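Local coordinates for cobalamin biosynthesis protein CobN (Mycobacterium tuberculosis, PDB 7C6O) that probably serves as the large catalytic subunit of cobaltochelatase, the ligase that inserts cobalt into the corrin ring during cobalamin biosynthesis, at residues L718-R722 with A723-F727; A794-V797 with I798-A802; V835-T838 with G839-F842; D987-R990 with A991-I995; L1217-V1220 with L1221-E1225. One frame throughout, in Å; residues are numbered along the deposited sequence. Where two conformers were deposited one is given.

Contact 1 of 5, residues L718-R722 with A723-F727; sequences LAILR and ARQLF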
loop_
_atom_site.group_PDB
_atom_site.type_symbol
_atom_site.label_atom_id
_atom_site.label_comp_id
_atom_site.label_asym_id
_atom_site.label_seq_id
_atom_site.Cartn_x
_atom_site.Cartn_y
_atom_site.Cartn_z
ATOM N N LEU A 718 25.460 0.419 -10.439
ATOM C CA LEU A 718 25.352 1.122 -11.716
ATOM C C LEU A 718 23.905 1.475 -12.036
ATOM O O LEU A 718 23.614 2.593 -12.478
ATOM C CB LEU A 718 25.943 0.271 -12.840
ATOM C CG LEU A 718 27.404 0.478 -13.231
ATOM C CD1 LEU A 718 27.803 -0.545 -14.282
ATOM C CD2 LEU A 718 27.617 1.893 -13.747
ATOM N N ALA A 719 22.983 0.533 -11.823
ATOM C CA ALA A 719 21.575 0.803 -12.101
ATOM C C ALA A 719 21.029 1.886 -11.179
ATOM O O ALA A 719 20.266 2.757 -11.615
ATOM C CB ALA A 719 20.756 -0.479 -11.966
ATOM N N ILE A 720 21.411 1.849 -9.902
ATOM C CA ILE A 720 20.933 2.851 -8.952
ATOM C C ILE A 720 21.447 4.235 -9.332
ATOM O O ILE A 720 20.703 5.223 -9.293
ATOM C CB ILE A 720 21.347 2.462 -7.520
ATOM C CG1 ILE A 720 20.564 1.225 -7.063
ATOM C CG2 ILE A 720 21.141 3.626 -6.561
ATOM C CD1 ILE A 720 21.080 0.607 -5.783
ATOM N N LEU A 721 22.719 4.326 -9.722
ATOM C CA LEU A 721 23.342 5.608 -10.025
ATOM C C LEU A 721 22.899 6.201 -11.355
ATOM O O LEU A 721 23.194 7.372 -11.614
ATOM C CB LEU A 721 24.865 5.468 -10.027
ATOM C CG LEU A 721 25.531 5.143 -8.692
ATOM C CD1 LEU A 721 27.038 5.021 -8.873
ATOM C CD2 LEU A 721 25.187 6.207 -7.659
ATOM N N ARG A 722 22.218 5.430 -12.208
ATOM C CA ARG A 722 21.823 5.964 -13.506
ATOM C C ARG A 722 20.781 7.066 -13.368
ATOM O O ARG A 722 20.732 7.983 -14.197
ATOM C CB ARG A 722 21.295 4.845 -14.404
ATOM C CG ARG A 722 21.124 5.267 -15.856
ATOM C CD ARG A 722 20.398 4.217 -16.677
ATOM N NE ARG A 722 21.204 3.021 -16.909
ATOM C CZ ARG A 722 20.795 1.985 -17.634
ATOM N NH1 ARG A 722 19.592 2.001 -18.195
ATOM N NH2 ARG A 722 21.586 0.933 -17.800
ATOM N N ALA A 723 19.955 7.006 -12.332
ATOM C CA ALA A 723 18.880 7.970 -12.171
ATOM C C ALA A 723 19.376 9.241 -11.497
ATOM O O ALA A 723 20.347 9.230 -10.732
ATOM C CB ALA A 723 17.742 7.371 -11.344
ATOM N N ARG A 724 18.708 10.351 -11.801
ATOM C CA ARG A 724 18.915 11.564 -11.025
ATOM C C ARG A 724 18.388 11.338 -9.611
ATOM O O ARG A 724 17.296 10.790 -9.419
ATOM C CB ARG A 724 18.235 12.759 -11.703
ATOM C CG ARG A 724 16.988 13.303 -11.016
ATOM C CD ARG A 724 15.717 12.624 -11.510
ATOM N NE ARG A 724 14.560 12.999 -10.698
ATOM C CZ ARG A 724 13.985 12.205 -9.801
ATOM N NH1 ARG A 724 14.446 10.976 -9.607
ATOM N NH2 ARG A 724 12.943 12.635 -9.104
ATOM N N GLN A 725 19.179 11.728 -8.619
ATOM C CA GLN A 725 18.869 11.392 -7.237
ATOM C C GLN A 725 17.978 12.447 -6.597
ATOM O O GLN A 725 18.308 13.637 -6.603
ATOM C CB GLN A 725 20.156 11.231 -6.424
ATOM C CG GLN A 725 21.107 10.171 -6.960
ATOM C CD GLN A 725 20.502 8.777 -6.964
ATOM O OE1 GLN A 725 19.553 8.491 -6.226
ATOM N NE2 GLN A 725 21.048 7.901 -7.799
ATOM N N LEU A 726 16.846 12.003 -6.059
ATOM C CA LEU A 726 16.080 12.786 -5.096
ATOM C C LEU A 726 16.547 12.355 -3.712
ATOM O O LEU A 726 16.229 11.252 -3.256
ATOM C CB LEU A 726 14.579 12.568 -5.272
ATOM C CG LEU A 726 13.664 13.351 -4.328
ATOM C CD1 LEU A 726 13.804 14.853 -4.553
ATOM C CD2 LEU A 726 12.220 12.917 -4.502
ATOM N N PHE A 727 17.327 13.210 -3.057
ATOM C CA PHE A 727 17.945 12.863 -1.786
ATOM C C PHE A 727 17.865 14.065 -0.862
ATOM O O PHE A 727 18.235 15.176 -1.254
ATOM C CB PHE A 727 19.402 12.425 -1.981
ATOM C CG PHE A 727 20.009 11.783 -0.767
ATOM C CD1 PHE A 727 19.814 10.435 -0.512
ATOM C CD2 PHE A 727 20.773 12.525 0.117
ATOM C CE1 PHE A 727 20.371 9.840 0.606
ATOM C CE2 PHE A 727 21.331 11.936 1.236
ATOM C CZ PHE A 727 21.132 10.592 1.480
HETATM O O HOH W 1 23.460 9.010 -9.250
#
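The side-chain amide of Q725 turns back toward the last turn of the preceding helix and sets its NE2 against the backbone of I720 and L721. Two bends in a row make this possible: CG stands beside the backbone N (chi1 -58°) and the chain folds again at chi2 (-62°), which brings the amide round to face the helix. There NE2 donates to I720 O at 3.1 Å. The bond is bent, and the nitrogen sits above the carbonyl plane rather than in it, although the oxygen lies close to the plane of the Q725 amide. NE2 also passes 3.9 Å from L721 CA. In terms of the fold, a glutamine from the loop that follows helix 710-722 folds back to donate to a carbonyl of the helix's last turn. A water extends the same grip: it accepts from Q725 NE2 at 3.0 Å and can donate to L721 O, 2.9 Å away, so that one amide nitrogen bonds one carbonyl directly and may be linked to the next through solvent. R722 leaves in another direction. Its side chain, bent at chi3, runs away from the loop, with NH1 bonded to D694 O. On the helix side, L721 packs against V789 and A793 of helix 784-801, while F792 of that helix touches Q725.

Contact 2 of 5, residues A794-V797 with I798-A802; sequences ATEV and IPRLA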
loop_
_atom_site.group_PDB
_atom_site.type_symbol
_atom_site.label_atom_id
_atom_site.label_comp_id
_atom_site.label_asym_id
_atom_site.label_seq_id
_atom_site.Cartn_x
_atom_site.Cartn_y
_atom_site.Cartn_z
ATOM N N ALA A 794 29.655 5.893 -2.564
ATOM C CA ALA A 794 30.446 5.344 -1.469
ATOM C C ALA A 794 29.894 5.755 -0.110
ATOM O O ALA A 794 29.971 4.978 0.847
ATOM C CB ALA A 794 31.906 5.777 -1.605
ATOM N N THR A 795 29.326 6.955 -0.007
ATOM C CA THR A 795 28.849 7.474 1.268
ATOM C C THR A 795 27.445 6.992 1.618
ATOM O O THR A 795 27.172 6.688 2.785
ATOM C CB THR A 795 28.878 9.007 1.250
ATOM O OG1 THR A 795 30.215 9.458 0.997
ATOM C CG2 THR A 795 28.412 9.563 2.581
ATOM N N GLU A 796 26.548 6.907 0.637
ATOM C CA GLU A 796 25.152 6.579 0.898
ATOM C C GLU A 796 24.726 5.236 0.326
ATOM O O GLU A 796 24.189 4.404 1.060
ATOM C CB GLU A 796 24.242 7.687 0.347
ATOM C CG GLU A 796 24.431 9.034 1.013
ATOM C CD GLU A 796 23.967 9.046 2.458
ATOM O OE1 GLU A 796 23.210 8.132 2.857
ATOM O OE2 GLU A 796 24.358 9.976 3.197
ATOM N N VAL A 797 24.948 5.002 -0.970
ATOM C CA VAL A 797 24.416 3.801 -1.614
ATOM C C VAL A 797 25.005 2.544 -0.983
ATOM O O VAL A 797 24.275 1.650 -0.539
ATOM C CB VAL A 797 24.679 3.843 -3.129
ATOM C CG1 VAL A 797 24.111 2.598 -3.797
ATOM C CG2 VAL A 797 24.092 5.105 -3.740
ATOM N N ILE A 798 26.335 2.459 -0.934
ATOM C CA ILE A 798 26.982 1.240 -0.444
ATOM C C ILE A 798 26.657 0.957 1.019
ATOM O O ILE A 798 26.275 -0.183 1.333
ATOM C CB ILE A 798 28.497 1.301 -0.716
ATOM C CG1 ILE A 798 28.755 1.286 -2.220
ATOM C CG2 ILE A 798 29.212 0.143 -0.030
ATOM C CD1 ILE A 798 28.267 0.031 -2.891
ATOM N N PRO A 799 26.792 1.910 1.955
ATOM C CA PRO A 799 26.437 1.590 3.350
ATOM C C PRO A 799 24.980 1.200 3.525
ATOM O O PRO A 799 24.671 0.337 4.357
ATOM C CB PRO A 799 26.776 2.885 4.101
ATOM C CG PRO A 799 27.807 3.541 3.259
ATOM C CD PRO A 799 27.395 3.252 1.853
ATOM N N ARG A 800 24.072 1.814 2.764
ATOM C CA ARG A 800 22.661 1.464 2.883
ATOM C C ARG A 800 22.376 0.101 2.266
ATOM O O ARG A 800 21.606 -0.688 2.824
ATOM C CB ARG A 800 21.801 2.548 2.238
ATOM C CG ARG A 800 21.849 3.870 2.984
ATOM C CD ARG A 800 21.193 4.985 2.189
ATOM N NE ARG A 800 21.242 6.254 2.907
ATOM C CZ ARG A 800 20.317 6.659 3.769
ATOM N NH1 ARG A 800 19.261 5.895 4.021
ATOM N NH2 ARG A 800 20.444 7.830 4.381
ATOM N N LEU A 801 22.991 -0.195 1.118
ATOM C CA LEU A 801 22.878 -1.534 0.544
ATOM C C LEU A 801 23.350 -2.594 1.530
ATOM O O LEU A 801 22.775 -3.687 1.603
ATOM C CB LEU A 801 23.674 -1.629 -0.758
ATOM C CG LEU A 801 22.939 -1.293 -2.053
ATOM C CD1 LEU A 801 23.878 -1.403 -3.254
ATOM C CD2 LEU A 801 21.732 -2.207 -2.222
ATOM N N ALA A 802 24.389 -2.281 2.310
ATOM C CA ALA A 802 24.919 -3.236 3.278
ATOM C C ALA A 802 23.877 -3.662 4.304
ATOM O O ALA A 802 24.005 -4.745 4.887
ATOM C CB ALA A 802 26.138 -2.643 3.988
HETATM O O HOH W 2 22.359 10.424 4.973
#
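E796 OE1 takes two N-H groups from R800, one turn further along the helix. The shorter bond, from R800 NE, measures 2.7 Å and is nearly straight at 164°; it meets OE1 almost along its C-O axis, and the oxygen lies in the guanidinium plane. R800 NH2 adds a weak second bond to the same oxygen at 3.2 Å. The carboxylate therefore sits at the edge of the guanidinium, with the two planes turned 34° apart, and a water completes the ring by donating to E796 OE2 at 2.7 Å and accepting from R800 NH2. The two side chains run side by side in the same direction, E796 folding at chi2 (-68°) while R800 stays extended from CG to NE. An i to i+4 salt bridge of this kind is a classic feature of helices, and here it spans an irregular stretch of helix 784-801. A794-V797 make a wider pi-type turn, and P799 kinks the helix because its nitrogen has no N-H to give. The proline ring sits as a knob among A794, T795, E796 and V797, with CG 3.2 Å from T795 O and CD 3.3 Å from A794 O. Ordinary bonding has resumed by R800 N, which donates to E796 O, and continues at L801 N, bonded to V797 O at 2.8 Å. On the inner side V797 CG1 lies 4.0 Å from L801 CD1, and helix 710-722 packs there through I720 and V717. The remaining guanidinium nitrogen, R800 NH1, is bonded to L836 O.

Contact 3 of 5, residues V835-T838 with G839-F842; sequences VLPT and GRNF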
loop_
_atom_site.group_PDB
_atom_site.type_symbol
_atom_site.label_atom_id
_atom_site.label_comp_id
_atom_site.label_asym_id
_atom_site.label_seq_id
_atom_site.Cartn_x
_atom_site.Cartn_y
_atom_site.Cartn_z
ATOM N N VAL A 835 15.127 4.618 0.449
ATOM C CA VAL A 835 14.354 3.409 0.727
ATOM C C VAL A 835 15.267 2.302 1.234
ATOM O O VAL A 835 14.792 1.322 1.821
ATOM C CB VAL A 835 13.557 2.934 -0.505
ATOM C CG1 VAL A 835 12.693 4.062 -1.055
ATOM C CG2 VAL A 835 14.486 2.362 -1.580
ATOM N N LEU A 836 16.569 2.436 1.020
ATOM C CA LEU A 836 17.611 1.610 1.600
ATOM C C LEU A 836 18.113 2.256 2.890
ATOM O O LEU A 836 18.149 3.486 3.000
ATOM C CB LEU A 836 18.765 1.439 0.616
ATOM C CG LEU A 836 18.362 1.044 -0.809
ATOM C CD1 LEU A 836 19.577 0.958 -1.732
ATOM C CD2 LEU A 836 17.597 -0.273 -0.801
ATOM N N PRO A 837 18.505 1.467 3.901
ATOM C CA PRO A 837 18.594 0.003 3.912
ATOM C C PRO A 837 17.250 -0.708 4.012
ATOM O O PRO A 837 16.255 -0.126 4.453
ATOM C CB PRO A 837 19.423 -0.273 5.166
ATOM C CG PRO A 837 19.027 0.823 6.090
ATOM C CD PRO A 837 18.878 2.039 5.208
ATOM N N THR A 838 17.233 -1.972 3.603
ATOM C CA THR A 838 16.063 -2.814 3.800
ATOM C C THR A 838 16.111 -3.398 5.212
ATOM O O THR A 838 16.908 -2.980 6.057
ATOM C CB THR A 838 15.990 -3.891 2.721
ATOM O OG1 THR A 838 17.222 -4.620 2.686
ATOM C CG2 THR A 838 15.738 -3.258 1.356
ATOM N N GLY A 839 15.259 -4.383 5.482
ATOM C CA GLY A 839 15.127 -4.896 6.829
ATOM C C GLY A 839 14.295 -4.028 7.743
ATOM O O GLY A 839 14.426 -4.133 8.966
ATOM N N ARG A 840 13.435 -3.177 7.189
ATOM C CA ARG A 840 12.652 -2.225 7.959
ATOM C C ARG A 840 11.161 -2.419 7.696
ATOM O O ARG A 840 10.749 -2.929 6.649
ATOM C CB ARG A 840 13.066 -0.782 7.625
ATOM C CG ARG A 840 14.523 -0.475 7.942
ATOM C CD ARG A 840 14.861 0.994 7.714
ATOM N NE ARG A 840 14.884 1.343 6.297
ATOM C CZ ARG A 840 15.179 2.553 5.828
ATOM N NH1 ARG A 840 15.478 3.541 6.663
ATOM N NH2 ARG A 840 15.174 2.777 4.522
ATOM N N ASN A 841 10.353 -2.006 8.671
ATOM C CA ASN A 841 8.893 -2.059 8.566
ATOM C C ASN A 841 8.431 -0.767 7.901
ATOM O O ASN A 841 8.149 0.228 8.568
ATOM C CB ASN A 841 8.276 -2.247 9.947
ATOM C CG ASN A 841 6.764 -2.326 9.908
ATOM O OD1 ASN A 841 6.170 -2.546 8.853
ATOM N ND2 ASN A 841 6.133 -2.149 11.066
ATOM N N PHE A 842 8.337 -0.778 6.571
ATOM C CA PHE A 842 8.312 0.496 5.865
ATOM C C PHE A 842 6.981 1.228 6.038
ATOM O O PHE A 842 5.941 0.642 6.351
ATOM C CB PHE A 842 8.657 0.328 4.370
ATOM C CG PHE A 842 7.712 -0.556 3.560
ATOM C CD1 PHE A 842 6.359 -0.273 3.441
ATOM C CD2 PHE A 842 8.225 -1.616 2.825
ATOM C CE1 PHE A 842 5.526 -1.069 2.665
ATOM C CE2 PHE A 842 7.402 -2.413 2.041
ATOM C CZ PHE A 842 6.055 -2.141 1.961
HETATM O O HOH W 3 12.923 0.636 3.682
#
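P837 CD lies over the centre of one face of the R840 guanidinium, 3.7 Å above its plane, while V835 O approaches the edge, near that plane. The proline ring and the arginine cross obliquely, and CD is 3.8 Å from both CZ and NH2 of R840. At the edge, R840 NH2 gives a weak bond to V835 O at 3.1 Å. R840 NE is close to P837 O, at 2.7 Å, but the bond is strongly bent (117°) and weak. A bend at chi3 (-71°) swings the guanidinium back over the residues that precede it, which lets one side chain reach the carbonyls of V835 and of P837 itself. The turn belongs to a long loop between helices 807-815 and 853-874, and the peptide bond between L836 and P837 is cis. G839 has a positive phi of 78°, a conformation that suits glycine. A water lies 2.7 Å from V835 O, to which it can donate, and accepts weakly from R840 NE, offering the same two residues a second route of contact. The arginine has further support just before the turn, where NH2 bonds to N834 O. T838 faces a different environment, its OG1 being hydrogen-bonded to both E807 and T804, while strand 608-612 holds the chain beyond it through backbone bonds between D611 and both G839 and R840, with D611 OD1 also accepting from R840 N.

Contact 4 of 5, residues D987-R990 with A991-I995; sequences DQRR and ATTRI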
loop_
_atom_site.group_PDB
_atom_site.type_symbol
_atom_site.label_atom_id
_atom_site.label_comp_id
_atom_site.label_asym_id
_atom_site.label_seq_id
_atom_site.Cartn_x
_atom_site.Cartn_y
_atom_site.Cartn_z
ATOM N N ASP A 987 -30.149 12.742 -14.781
ATOM C CA ASP A 987 -29.528 12.612 -13.465
ATOM C C ASP A 987 -28.134 13.232 -13.519
ATOM O O ASP A 987 -27.233 12.692 -14.171
ATOM C CB ASP A 987 -29.472 11.144 -13.046
ATOM C CG ASP A 987 -29.087 10.964 -11.590
ATOM O OD1 ASP A 987 -28.092 11.572 -11.147
ATOM O OD2 ASP A 987 -29.788 10.210 -10.884
ATOM N N GLN A 988 -27.955 14.354 -12.814
ATOM C CA GLN A 988 -26.695 15.091 -12.886
ATOM C C GLN A 988 -25.550 14.314 -12.247
ATOM O O GLN A 988 -24.433 14.297 -12.780
ATOM C CB GLN A 988 -26.849 16.459 -12.218
ATOM C CG GLN A 988 -25.578 17.302 -12.219
ATOM C CD GLN A 988 -25.187 17.779 -13.608
ATOM O OE1 GLN A 988 -26.037 17.937 -14.484
ATOM N NE2 GLN A 988 -23.895 18.011 -13.814
ATOM N N ARG A 989 -25.801 13.676 -11.101
ATOM C CA ARG A 989 -24.754 12.895 -10.447
ATOM C C ARG A 989 -24.302 11.734 -11.323
ATOM O O ARG A 989 -23.103 11.439 -11.409
ATOM C CB ARG A 989 -25.245 12.393 -9.087
ATOM C CG ARG A 989 -24.345 11.348 -8.418
ATOM C CD ARG A 989 -23.048 11.943 -7.854
ATOM N NE ARG A 989 -22.029 12.140 -8.882
ATOM C CZ ARG A 989 -20.751 12.409 -8.629
ATOM N NH1 ARG A 989 -20.325 12.507 -7.377
ATOM N NH2 ARG A 989 -19.896 12.575 -9.630
ATOM N N ARG A 990 -25.245 11.063 -11.990
ATOM C CA ARG A 990 -24.866 9.992 -12.905
ATOM C C ARG A 990 -24.072 10.534 -14.087
ATOM O O ARG A 990 -23.115 9.899 -14.545
ATOM C CB ARG A 990 -26.109 9.249 -13.397
ATOM C CG ARG A 990 -26.826 8.433 -12.333
ATOM C CD ARG A 990 -27.896 7.562 -12.975
ATOM N NE ARG A 990 -27.335 6.770 -14.066
ATOM C CZ ARG A 990 -28.058 6.089 -14.948
ATOM N NH1 ARG A 990 -29.381 6.098 -14.874
ATOM N NH2 ARG A 990 -27.454 5.402 -15.908
ATOM N N ALA A 991 -24.447 11.716 -14.584
ATOM C CA ALA A 991 -23.802 12.279 -15.764
ATOM C C ALA A 991 -22.355 12.684 -15.512
ATOM O O ALA A 991 -21.588 12.805 -16.472
ATOM C CB ALA A 991 -24.597 13.483 -16.271
ATOM N N THR A 992 -21.962 12.897 -14.259
ATOM C CA THR A 992 -20.587 13.253 -13.928
ATOM C C THR A 992 -19.828 12.104 -13.273
ATOM O O THR A 992 -18.741 12.324 -12.726
ATOM C CB THR A 992 -20.555 14.478 -13.015
ATOM O OG1 THR A 992 -21.274 14.197 -11.807
ATOM C CG2 THR A 992 -21.179 15.680 -13.717
ATOM N N THR A 993 -20.373 10.892 -13.309
ATOM C CA THR A 993 -19.708 9.742 -12.712
ATOM C C THR A 993 -18.576 9.287 -13.624
ATOM O O THR A 993 -18.800 9.007 -14.807
ATOM C CB THR A 993 -20.708 8.614 -12.473
ATOM O OG1 THR A 993 -21.675 9.036 -11.502
ATOM C CG2 THR A 993 -20.001 7.371 -11.960
ATOM N N ARG A 994 -17.361 9.227 -13.075
ATOM C CA ARG A 994 -16.179 8.820 -13.835
ATOM C C ARG A 994 -15.279 7.825 -13.116
ATOM O O ARG A 994 -14.452 7.191 -13.783
ATOM C CB ARG A 994 -15.337 10.047 -14.216
ATOM C CG ARG A 994 -15.992 10.991 -15.208
ATOM C CD ARG A 994 -16.206 10.323 -16.555
ATOM N NE ARG A 994 -16.692 11.268 -17.559
ATOM C CZ ARG A 994 -17.970 11.596 -17.721
ATOM N NH1 ARG A 994 -18.901 11.059 -16.941
ATOM N NH2 ARG A 994 -18.320 12.465 -18.661
ATOM N N ILE A 995 -15.389 7.663 -11.801
ATOM C CA ILE A 995 -14.461 6.851 -11.023
ATOM C C ILE A 995 -15.137 5.530 -10.676
ATOM O O ILE A 995 -16.197 5.512 -10.038
ATOM C CB ILE A 995 -14.008 7.585 -9.753
ATOM C CG1 ILE A 995 -13.516 8.992 -10.098
ATOM C CG2 ILE A 995 -12.914 6.793 -9.043
ATOM C CD1 ILE A 995 -13.235 9.847 -8.887
#
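Two successive bends, chi2 at 73° and chi3 at -80°, curl the R989 side chain back across T992 and T993, which it crosses at about a right angle. The hydroxyl of T993, by contrast, needs only its first torsion: with OG1 beside the backbone N (chi1 -65°), it donates to R989 O at 2.8 Å. R989 NH2 makes weak bonds to T992 OG1, at 3.0 Å, and to T992 O, at 3.3 Å; the hydroxyl lies oblique to the guanidinium. These contacts close a single short helix, 988-991, at its C-terminal end. The other end has an N-cap: D987 OD1 accepts from R990 N at 3.0 Å, although from above the carboxylate plane. Between the two ends, A991 N donates to D987 O, and T993 N then donates to R990 O at 3.2 Å as the chain leaves the helix toward strand 995-997. T992 CG2 also packs against Q988 NE2, 3.6 Å away. Further on, R994 NH1 reaches back to two carbonyls, bonding A991 O and T993 O. The arginines have acidic partners beyond the turn: D956 pairs with R989, D1046 with R990 and D935 with R994, and R989 NH1 also bonds R1036 O. The T993 hydroxyl and the R989 and R994 guanidinium groups thus supply donors to carbonyls around the helix end, and each carboxylate would be expected to offset the charge of its own arginine.

Contact 5 of 5, residues L1217-V1220 with L1221-E1225; sequences LRQV and LLETE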
loop_
_atom_site.group_PDB
_atom_site.type_symbol
_atom_site.label_atom_id
_atom_site.label_comp_id
_atom_site.label_asym_id
_atom_site.label_seq_id
_atom_site.Cartn_x
_atom_site.Cartn_y
_atom_site.Cartn_z
ATOM N N LEU A 1217 4.226 -30.300 -27.645
ATOM C CA LEU A 1217 3.625 -29.808 -26.408
ATOM C C LEU A 1217 2.804 -30.893 -25.720
ATOM O O LEU A 1217 2.872 -31.047 -24.494
ATOM C CB LEU A 1217 2.763 -28.581 -26.698
ATOM C CG LEU A 1217 3.545 -27.288 -26.946
ATOM C CD1 LEU A 1217 2.641 -26.185 -27.473
ATOM C CD2 LEU A 1217 4.235 -26.847 -25.663
ATOM N N ARG A 1218 2.021 -31.653 -26.489
ATOM C CA ARG A 1218 1.238 -32.735 -25.900
ATOM C C ARG A 1218 2.140 -33.816 -25.317
ATOM O O ARG A 1218 1.818 -34.414 -24.284
ATOM C CB ARG A 1218 0.291 -33.328 -26.944
ATOM C CG ARG A 1218 -0.708 -32.333 -27.508
ATOM C CD ARG A 1218 -1.677 -33.003 -28.474
ATOM N NE ARG A 1218 -2.505 -32.025 -29.178
ATOM C CZ ARG A 1218 -2.333 -31.674 -30.449
ATOM N NH1 ARG A 1218 -1.368 -32.230 -31.170
ATOM N NH2 ARG A 1218 -3.134 -30.774 -31.005
ATOM N N GLN A 1219 3.276 -34.082 -25.966
ATOM C CA GLN A 1219 4.224 -35.052 -25.425
ATOM C C GLN A 1219 4.793 -34.581 -24.093
ATOM O O GLN A 1219 4.954 -35.380 -23.163
ATOM C CB GLN A 1219 5.349 -35.306 -26.430
ATOM C CG GLN A 1219 6.497 -36.147 -25.888
ATOM C CD GLN A 1219 6.132 -37.611 -25.717
ATOM O OE1 GLN A 1219 5.060 -38.050 -26.134
ATOM N NE2 GLN A 1219 7.030 -38.375 -25.106
ATOM N N VAL A 1220 5.105 -33.287 -23.983
ATOM C CA VAL A 1220 5.599 -32.744 -22.719
ATOM C C VAL A 1220 4.560 -32.931 -21.621
ATOM O O VAL A 1220 4.892 -33.321 -20.494
ATOM C CB VAL A 1220 5.993 -31.264 -22.889
ATOM C CG1 VAL A 1220 6.353 -30.650 -21.545
ATOM C CG2 VAL A 1220 7.160 -31.129 -23.862
ATOM N N LEU A 1221 3.288 -32.663 -21.933
ATOM C CA LEU A 1221 2.211 -32.929 -20.984
ATOM C C LEU A 1221 2.245 -34.374 -20.504
ATOM O O LEU A 1221 2.135 -34.646 -19.304
ATOM C CB LEU A 1221 0.853 -32.626 -21.621
ATOM C CG LEU A 1221 0.326 -31.196 -21.678
ATOM C CD1 LEU A 1221 -1.145 -31.213 -22.062
ATOM C CD2 LEU A 1221 0.527 -30.486 -20.350
ATOM N N LEU A 1222 2.410 -35.314 -21.437
ATOM C CA LEU A 1222 2.341 -36.731 -21.094
ATOM C C LEU A 1222 3.534 -37.165 -20.252
ATOM O O LEU A 1222 3.370 -37.883 -19.259
ATOM C CB LEU A 1222 2.251 -37.566 -22.373
ATOM C CG LEU A 1222 1.735 -38.997 -22.220
ATOM C CD1 LEU A 1222 0.313 -38.991 -21.682
ATOM C CD2 LEU A 1222 1.808 -39.738 -23.546
ATOM N N GLU A 1223 4.746 -36.743 -20.629
ATOM C CA GLU A 1223 5.926 -37.129 -19.864
ATOM C C GLU A 1223 5.947 -36.480 -18.489
ATOM O O GLU A 1223 6.443 -37.080 -17.531
ATOM C CB GLU A 1223 7.198 -36.766 -20.628
ATOM C CG GLU A 1223 7.382 -37.521 -21.929
ATOM C CD GLU A 1223 8.690 -37.181 -22.614
ATOM O OE1 GLU A 1223 9.570 -36.587 -21.955
ATOM O OE2 GLU A 1223 8.837 -37.503 -23.812
ATOM N N THR A 1224 5.421 -35.259 -18.371
ATOM C CA THR A 1224 5.433 -34.573 -17.083
ATOM C C THR A 1224 4.428 -35.193 -16.119
ATOM O O THR A 1224 4.704 -35.313 -14.918
ATOM C CB THR A 1224 5.157 -33.085 -17.283
ATOM O OG1 THR A 1224 6.172 -32.532 -18.129
ATOM C CG2 THR A 1224 5.169 -32.357 -15.952
ATOM N N GLU A 1225 3.262 -35.599 -16.622
ATOM C CA GLU A 1225 2.359 -36.397 -15.800
ATOM C C GLU A 1225 3.004 -37.722 -15.415
ATOM O O GLU A 1225 2.793 -38.224 -14.307
ATOM C CB GLU A 1225 1.042 -36.631 -16.540
ATOM C CG GLU A 1225 0.263 -35.362 -16.847
ATOM C CD GLU A 1225 -0.918 -35.604 -17.771
ATOM O OE1 GLU A 1225 -1.101 -36.761 -18.205
ATOM O OE2 GLU A 1225 -1.661 -34.641 -18.066
#
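Helix 1211-1226, the last helix of the chain, carries this contact on two successive turns, where i to i+4 side-chain pairing accompanies regular alpha-helical bonding. Q1219 and E1223 meet on one flank. Their side chains cross with the amide and carboxylate planes nearly perpendicular, 85° apart, and Q1219 NE2 is modelled only 2.4 Å from E1223 OE2, too short for the exact length to be trusted. A bend at chi2 (72°) carries the glutamine amide along the helix toward the acid. E1223 has a second partner on its other oxygen, OE1, which forms a salt bridge with R1179. Beneath them E1223 N donates to Q1219 O at 2.9 Å. On the inner flank, V1220 packs against V1173 and L1174 of helix 1162-1174, while L1221 and T1224 touch helix 1187-1203. V1220 and T1224 run alongside each other. Their link is doubled at the carbonyl: V1220 O accepts from T1224 N at 2.9 Å and from T1224 OG1 at 2.8 Å, the two donors arriving from opposite faces of the carbonyl plane.

How the contacts relate
The five contacts follow one another along the chain in numerical order, and the first three form a spatial cluster. Centres of contacts 1 and 2 are about 13 Å apart, as are those of contacts 2 and 3. Helices 710-722 and 784-801 pack together where I720 and L721 meet V797, and the loop after the first helix adds F727, whose CZ comes within 3.4 Å of E796 CD; L801 and L836 then join contact 2 to the loop of contact 3. Contact 4 leads into strand 995-997 of a mixed sheet, about 42 Å from contact 3 between centres. Contact 5 lies on the C-terminal helix, about 53 Å from contact 4. Contacts 1 to 3 thus join two helices and a loop, while contacts 4 and 5 lie far off.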